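Local coordinates for protein putative c-1-tetrahydrofolate synthase, cytoplasmic (Leishmania major, PDB 4A26) that probably oxidises N5,N10-methylenetetrahydrofolate with NADP+ and hydrolyses the resulting methenyl form, serving one-carbon metabolism as a homodimeric dehydrogenase/cyclohydrolase, at residues A41-G46 with V85-L90. Sequence-based numbering, arbitrary orientation.
Sequences ASIIVG and VNVEKL
In the catalytic domain, helix 80-91 packs on one face of a three-stranded parallel sheet, and Ile43 of the middle strand sets its CD1 against Val87 and Leu90 of that helix. Strand 41-45 and helix 85-90 run antiparallel, their axes at 173° and 9.9 Å apart. Chi1 of -62° puts Ile43 CG1 anti to its own carbonyl carbon, beside the backbone N, and an extended chi2 (174°) carries CD1 on to the helix. That methyl meets Val87 CG2 at 3.3 Å, the two side chains crossing at about a right angle, and Leu90 CD1 at 3.5 Å. Leu90 runs antiparallel to the Ile43 side chain and past it, and its CD1 also lies against Ile43 CG1. Its second methyl, CD2, sits 3.9 Å from Ala41 CB, two residues before Ile43 on the same face of the strand. The side chains that meet are apolar, and Ala41, Ile43, Val87 and Leu90 are all buried. Asn86, at the border, turns its amide back to the carbonyl of Val82 within the helix. Strands 68-74 and 98-101 flank strand 39-45, and helices lie on both faces: the alpha/beta/alpha layering of the N-terminal domain in methylenetetrahydrofolate dehydrogenase/cyclohydrolases.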
ATOM      1  N   ALA A  41      13.782 -16.453  14.535  1.00 29.06           N
ATOM      2  CA  ALA A  41      14.127 -17.639  13.775  1.00 29.36           C
ATOM      3  C   ALA A  41      14.478 -17.255  12.349  1.00 29.43           C
ATOM      4  O   ALA A  41      13.871 -16.353  11.777  1.00 29.36           O
ATOM      5  CB  ALA A  41      12.971 -18.621  13.780  1.00 29.68           C
ATOM      6  N   SER A  42      15.465 -17.939  11.780  1.00 29.91           N
ATOM      7  CA  SER A  42      15.815 -17.754  10.377  1.00 30.30           C
ATOM      8  C   SER A  42      15.915 -19.101   9.675  1.00 30.90           C
ATOM      9  O   SER A  42      16.238 -20.113  10.300  1.00 31.02           O
ATOM     10  CB  SER A  42      17.133 -16.985  10.235  1.00 30.47           C
ATOM     11  OG  SER A  42      18.195 -17.674  10.861  1.00 30.74           O
ATOM     12  N   ILE A  43      15.621 -19.101   8.378  1.00 31.35           N
ATOM     13  CA  ILE A  43      15.842 -20.263   7.537  1.00 32.26           C
ATOM     14  C   ILE A  43      16.782 -19.861   6.409  1.00 33.22           C
ATOM     15  O   ILE A  43      16.532 -18.891   5.700  1.00 33.47           O
ATOM     16  CB  ILE A  43      14.522 -20.817   6.957  1.00 32.53           C
ATOM     17  CG1 ILE A  43      13.591 -21.270   8.081  1.00 32.31           C
ATOM     18  CG2 ILE A  43      14.800 -21.993   6.046  1.00 33.34           C
ATOM     19  CD1 ILE A  43      12.218 -21.703   7.610  1.00 32.81           C
ATOM     20  N   ILE A  44      17.879 -20.596   6.272  1.00 34.17           N
ATOM     21  CA  ILE A  44      18.811 -20.410   5.170  1.00 35.60           C
ATOM     22  C   ILE A  44      18.949 -21.748   4.451  1.00 36.80           C
ATOM     23  O   ILE A  44      19.020 -22.801   5.091  1.00 36.41           O
ATOM     24  CB  ILE A  44      20.191 -19.891   5.652  1.00 35.96           C
ATOM     25  CG1 ILE A  44      21.081 -19.534   4.459  1.00 37.79           C
ATOM     26  CG2 ILE A  44      20.888 -20.916   6.537  1.00 36.18           C
ATOM     27  CD1 ILE A  44      22.459 -19.043   4.855  1.00 38.94           C
ATOM     28  N   VAL A  45      18.960 -21.694   3.121  1.00 38.33           N
ATOM     29  CA  VAL A  45      19.026 -22.883   2.281  1.00 39.65           C
ATOM     30  C   VAL A  45      20.306 -22.837   1.457  1.00 41.69           C
ATOM     31  O   VAL A  45      20.626 -21.822   0.835  1.00 42.24           O
ATOM     32  CB  VAL A  45      17.800 -22.978   1.357  1.00 40.04           C
ATOM     33  CG1 VAL A  45      17.930 -24.165   0.403  1.00 41.46           C
ATOM     34  CG2 VAL A  45      16.530 -23.087   2.184  1.00 38.24           C
ATOM     35  N   GLY A  46      21.036 -23.945   1.458  1.00 43.11           N
ATOM     36  CA  GLY A  46      22.358 -23.984   0.852  1.00 45.39           C
ATOM     37  C   GLY A  46      23.393 -23.359   1.768  1.00 45.64           C
ATOM     38  O   GLY A  46      23.174 -23.248   2.974  1.00 44.16           O
ATOM     39  N   VAL A  85       7.719 -27.234   5.196  1.00 37.05           N
ATOM     40  CA  VAL A  85       7.486 -27.998   6.424  1.00 36.63           C
ATOM     41  C   VAL A  85       8.239 -27.366   7.592  1.00 35.45           C
ATOM     42  O   VAL A  85       7.673 -27.162   8.669  1.00 35.30           O
ATOM     43  CB  VAL A  85       7.913 -29.480   6.269  1.00 37.03           C
ATOM     44  CG1 VAL A  85       8.142 -30.130   7.629  1.00 36.41           C
ATOM     45  CG2 VAL A  85       6.876 -30.249   5.464  1.00 38.19           C
ATOM     46  N   ASN A  86       9.514 -27.052   7.370  1.00 34.86           N
ATOM     47  CA  ASN A  86      10.324 -26.375   8.383  1.00 33.88           C
ATOM     48  C   ASN A  86       9.805 -24.981   8.701  1.00 33.45           C
ATOM     49  O   ASN A  86       9.890 -24.537   9.844  1.00 32.92           O
ATOM     50  CB  ASN A  86      11.790 -26.296   7.957  1.00 33.69           C
ATOM     51  CG  ASN A  86      12.464 -27.648   7.956  1.00 33.98           C
ATOM     52  OD1 ASN A  86      13.102 -28.038   8.935  1.00 33.62           O
ATOM     53  ND2 ASN A  86      12.315 -28.381   6.861  1.00 34.64           N
ATOM     54  N   VAL A  87       9.265 -24.295   7.696  1.00 33.97           N
ATOM     55  CA  VAL A  87       8.624 -23.000   7.924  1.00 33.89           C
ATOM     56  C   VAL A  87       7.388 -23.186   8.803  1.00 34.42           C
ATOM     57  O   VAL A  87       7.166 -22.411   9.735  1.00 34.00           O
ATOM     58  CB  VAL A  87       8.235 -22.292   6.601  1.00 34.60           C
ATOM     59  CG1 VAL A  87       7.523 -20.976   6.886  1.00 34.27           C
ATOM     60  CG2 VAL A  87       9.463 -22.048   5.737  1.00 34.28           C
ATOM     61  N   GLU A  88       6.603 -24.223   8.514  1.00 35.62           N
ATOM     62  CA  GLU A  88       5.416 -24.548   9.314  1.00 36.56           C
ATOM     63  C   GLU A  88       5.788 -24.937  10.750  1.00 36.03           C
ATOM     64  O   GLU A  88       5.077 -24.588  11.693  1.00 36.39           O
ATOM     65  CB  GLU A  88       4.610 -25.677   8.655  1.00 37.97           C
ATOM     66  CG  GLU A  88       3.237 -25.942   9.293  1.00 39.59           C
ATOM     67  CD  GLU A  88       2.267 -24.769   9.159  1.00 40.86           C
ATOM     68  OE1 GLU A  88       2.437 -23.932   8.243  1.00 40.59           O
ATOM     69  OE2 GLU A  88       1.319 -24.693   9.968  1.00 42.21           O
ATOM     70  N   LYS A  89       6.892 -25.663  10.914  1.00 35.35           N
ATOM     71  CA  LYS A  89       7.368 -26.023  12.246  1.00 35.15           C
ATOM     72  C   LYS A  89       7.627 -24.763  13.074  1.00 34.40           C
ATOM     73  O   LYS A  89       7.243 -24.687  14.243  1.00 34.77           O
ATOM     74  CB  LYS A  89       8.640 -26.873  12.165  1.00 34.75           C
ATOM     75  N   LEU A  90       8.265 -23.774  12.451  1.00 33.58           N
ATOM     76  CA  LEU A  90       8.533 -22.493  13.108  1.00 32.80           C
ATOM     77  C   LEU A  90       7.245 -21.713  13.375  1.00 33.29           C
ATOM     78  O   LEU A  90       7.138 -21.051  14.405  1.00 33.15           O
ATOM     79  CB  LEU A  90       9.520 -21.648  12.284  1.00 31.95           C
ATOM     80  CG  LEU A  90      10.922 -22.246  12.101  1.00 31.10           C
ATOM     81  CD1 LEU A  90      11.724 -21.469  11.066  1.00 30.42           C
ATOM     82  CD2 LEU A  90      11.666 -22.311  13.421  1.00 29.88           C
TER